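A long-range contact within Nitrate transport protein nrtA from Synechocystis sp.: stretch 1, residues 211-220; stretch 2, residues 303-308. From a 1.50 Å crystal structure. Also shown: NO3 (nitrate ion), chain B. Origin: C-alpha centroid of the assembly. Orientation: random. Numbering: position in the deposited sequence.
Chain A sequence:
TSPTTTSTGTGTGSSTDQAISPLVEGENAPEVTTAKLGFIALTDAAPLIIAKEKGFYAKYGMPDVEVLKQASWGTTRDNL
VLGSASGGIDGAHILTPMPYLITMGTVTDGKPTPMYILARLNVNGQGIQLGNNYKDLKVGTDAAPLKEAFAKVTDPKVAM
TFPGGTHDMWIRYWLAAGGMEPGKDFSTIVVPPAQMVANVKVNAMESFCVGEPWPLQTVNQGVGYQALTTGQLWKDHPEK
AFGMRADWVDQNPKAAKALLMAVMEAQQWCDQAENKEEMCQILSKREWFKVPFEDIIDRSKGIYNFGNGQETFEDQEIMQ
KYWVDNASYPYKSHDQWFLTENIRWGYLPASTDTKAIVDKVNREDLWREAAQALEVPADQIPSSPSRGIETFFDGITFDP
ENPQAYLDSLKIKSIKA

Stretch 1, residues 211-220: GEPWPLQTVN
Stretch 2, residues 303-308: IYNFGN

How do the two backbones run where they meet? Stretch 1 enters through Gly211 and Glu212 (phi/psi -56/154), passes a cis peptide bond before Pro213, the N-cap, and becomes helical from Trp214 to Asn220, with phi/psi near -65/-40. Bonds such as Gln217 N to Pro213 O (3.0 Å) and Asn220 N to Leu216 O (2.8 Å) hold the turns. Stretch 2 is strand at Ile303 and Tyr304, stays extended at Asn305 (-111/110), then turns through Phe306 (-88/-3) and Gly307 (79/-169). Leu216 CA lies 7.5 Å from Asn305 CA, and Val219 CA 5.4 Å from Gly307 CA.

What fills the closest part of the contact? Val219, chi1 t, points toward stretch 2 and is the most covered residue of the 209 Å² interface. Its CG2 lies 3.5 Å from Phe306 O, while its CG1 lies 3.6 Å from both Asn305 O and Asn305 ND2. Leu216 (t, p) adds a looser touch, CD1 to Asn305 O at 4.4 Å. No direct hydrogen bond crosses; packing and water do the work.

Why is glycine suited to position 307? Its backbone angles would jam a CB against the preceding carbonyl oxygen, and an ideal CB built on Gly307 would also sit tightly, 3.4 Å from Val219 CG1. The turn is braced by Gly307 N donating to Asn305 OD1 at 3.0 Å, with Asn305 at chi1 t, chi2 20°.

Where do polar groups meet? Two waters bridge the stretches. One donates to Glu212 OE2 (2.9 Å) and hydrogen-bonds Tyr304 OH (2.8 Å); Glu212 is m, m and Tyr304 m, chi2 95°. The other donates to Asn220 OD1 (2.8 Å) and accepts from Asn305 ND2 (3.0 Å), with Asn220 at chi1 m, chi2 -19°.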

# COMPACT_ATOMS: atom_id res chain seq x y z
N GLY A 211 3.20 -3.10 5.98
CA GLY A 211 1.80 -2.94 6.38
C GLY A 211 1.32 -3.97 7.40
O GLY A 211 2.00 -4.97 7.71
N GLU A 212 0.15 -3.66 8.00
CA GLU A 212 -0.44 -4.60 8.96
C GLU A 212 -0.58 -5.95 8.25
O GLU A 212 -0.82 -6.02 7.03
CB GLU A 212 -1.81 -4.10 9.40
CG GLU A 212 -1.85 -2.76 10.16
CD GLU A 212 -1.09 -2.73 11.51
OE1 GLU A 212 -0.61 -3.80 11.99
OE2 GLU A 212 -1.03 -1.63 12.09
N PRO A 213 -0.59 -7.05 9.01
CA PRO A 213 -0.49 -7.16 10.47
C PRO A 213 0.92 -7.17 11.06
O PRO A 213 1.08 -7.33 12.27
CB PRO A 213 -1.20 -8.49 10.72
CG PRO A 213 -0.61 -9.36 9.58
CD PRO A 213 -0.73 -8.38 8.37
N TRP A 214 1.94 -6.96 10.24
CA TRP A 214 3.29 -7.14 10.75
C TRP A 214 3.78 -6.18 11.83
O TRP A 214 4.57 -6.61 12.68
CB TRP A 214 4.24 -7.33 9.54
CG TRP A 214 3.68 -8.33 8.53
CD1 TRP A 214 3.13 -8.02 7.31
CD2 TRP A 214 3.50 -9.76 8.70
NE1 TRP A 214 2.63 -9.15 6.71
CE2 TRP A 214 2.85 -10.23 7.54
CE3 TRP A 214 3.82 -10.67 9.72
CZ2 TRP A 214 2.52 -11.58 7.36
CZ3 TRP A 214 3.49 -12.03 9.55
CH2 TRP A 214 2.85 -12.46 8.37
N PRO A 215 3.32 -4.91 11.83
CA PRO A 215 3.78 -4.00 12.90
C PRO A 215 3.26 -4.53 14.25
O PRO A 215 3.97 -4.57 15.22
CB PRO A 215 3.13 -2.67 12.53
CG PRO A 215 3.13 -2.74 10.98
CD PRO A 215 2.64 -4.16 10.75
N LEU A 216 1.99 -4.93 14.31
CA LEU A 216 1.47 -5.42 15.58
C LEU A 216 2.12 -6.74 15.95
O LEU A 216 2.39 -6.98 17.13
CB LEU A 216 -0.06 -5.56 15.53
CG LEU A 216 -0.70 -6.13 16.83
CD1 LEU A 216 -0.28 -5.35 18.07
CD2 LEU A 216 -2.21 -6.05 16.71
N GLN A 217 2.41 -7.61 14.96
CA GLN A 217 3.02 -8.87 15.30
C GLN A 217 4.40 -8.60 15.90
O GLN A 217 4.85 -9.29 16.81
CB GLN A 217 3.14 -9.76 14.07
CG GLN A 217 3.87 -11.06 14.43
CD GLN A 217 3.85 -12.07 13.32
OE1 GLN A 217 4.82 -12.21 12.57
NE2 GLN A 217 2.73 -12.78 13.18
N THR A 218 5.09 -7.58 15.38
CA THR A 218 6.42 -7.23 15.90
C THR A 218 6.33 -6.90 17.39
O THR A 218 7.17 -7.36 18.20
CB THR A 218 6.96 -6.00 15.15
OG1 THR A 218 7.17 -6.33 13.77
CG2 THR A 218 8.27 -5.56 15.74
N VAL A 219 5.32 -6.08 17.73
CA VAL A 219 5.08 -5.66 19.11
C VAL A 219 4.70 -6.86 19.98
O VAL A 219 5.28 -7.11 21.05
CB VAL A 219 3.97 -4.59 19.16
CG1 VAL A 219 3.51 -4.36 20.61
CG2 VAL A 219 4.49 -3.27 18.57
N ASN A 220 3.74 -7.65 19.50
CA ASN A 220 3.30 -8.78 20.30
C ASN A 220 4.36 -9.84 20.51
O ASN A 220 4.36 -10.49 21.56
CB ASN A 220 2.02 -9.40 19.71
CG ASN A 220 0.78 -8.52 19.90
OD1 ASN A 220 0.77 -7.65 20.73
ND2 ASN A 220 -0.27 -8.78 19.12
N ILE A 303 -7.05 0.26 17.43
CA ILE A 303 -6.49 0.15 18.78
C ILE A 303 -4.99 -0.04 18.59
O ILE A 303 -4.55 -1.06 18.02
CB ILE A 303 -7.05 -1.05 19.54
CG1 ILE A 303 -8.56 -0.87 19.68
CG2 ILE A 303 -6.36 -1.16 20.91
CD1 ILE A 303 -9.24 -2.10 20.23
N TYR A 304 -4.20 0.91 19.10
CA TYR A 304 -2.76 0.89 18.91
C TYR A 304 -1.84 0.69 20.09
O TYR A 304 -1.75 1.57 20.96
CB TYR A 304 -2.31 2.19 18.21
CG TYR A 304 -2.74 2.30 16.78
CD1 TYR A 304 -3.92 2.97 16.40
CD2 TYR A 304 -1.99 1.69 15.78
CE1 TYR A 304 -4.33 3.02 15.07
CE2 TYR A 304 -2.39 1.74 14.43
CZ TYR A 304 -3.55 2.40 14.09
OH TYR A 304 -3.97 2.45 12.78
N ASN A 305 -1.17 -0.45 20.12
CA ASN A 305 -0.14 -0.70 21.14
C ASN A 305 1.18 -0.71 20.34
O ASN A 305 1.43 -1.63 19.55
CB ASN A 305 -0.34 -2.06 21.84
CG ASN A 305 0.82 -2.40 22.77
OD1 ASN A 305 1.58 -1.52 23.19
ND2 ASN A 305 0.96 -3.67 23.11
N PHE A 306 1.99 0.32 20.56
CA PHE A 306 3.28 0.45 19.89
C PHE A 306 4.43 -0.25 20.64
O PHE A 306 5.55 -0.28 20.16
CB PHE A 306 3.68 1.93 19.70
CG PHE A 306 2.91 2.67 18.63
CD1 PHE A 306 2.02 2.03 17.76
CD2 PHE A 306 3.11 4.03 18.47
CE1 PHE A 306 1.37 2.76 16.73
CE2 PHE A 306 2.47 4.74 17.45
CZ PHE A 306 1.60 4.10 16.58
N GLY A 307 4.15 -0.82 21.81
CA GLY A 307 5.20 -1.50 22.56
C GLY A 307 6.10 -0.54 23.31
O GLY A 307 5.80 0.65 23.44
N ASN A 308 7.21 -1.07 23.82
CA ASN A 308 8.19 -0.27 24.54
C ASN A 308 7.59 0.51 25.70
O ASN A 308 8.00 1.63 25.96
CB ASN A 308 8.86 0.69 23.57
CG ASN A 308 10.15 1.21 24.10
OD1 ASN A 308 10.79 0.56 24.93
ND2 ASN A 308 10.56 2.39 23.63
N NO3 B . 3.30 -4.06 2.82
O1 NO3 B . 2.16 -3.45 3.25
O2 NO3 B . 4.35 -4.56 3.52
O3 NO3 B . 3.47 -4.18 1.32
O HOH W 1 -2.85 0.47 11.23
O HOH W 2 -0.88 -5.73 21.88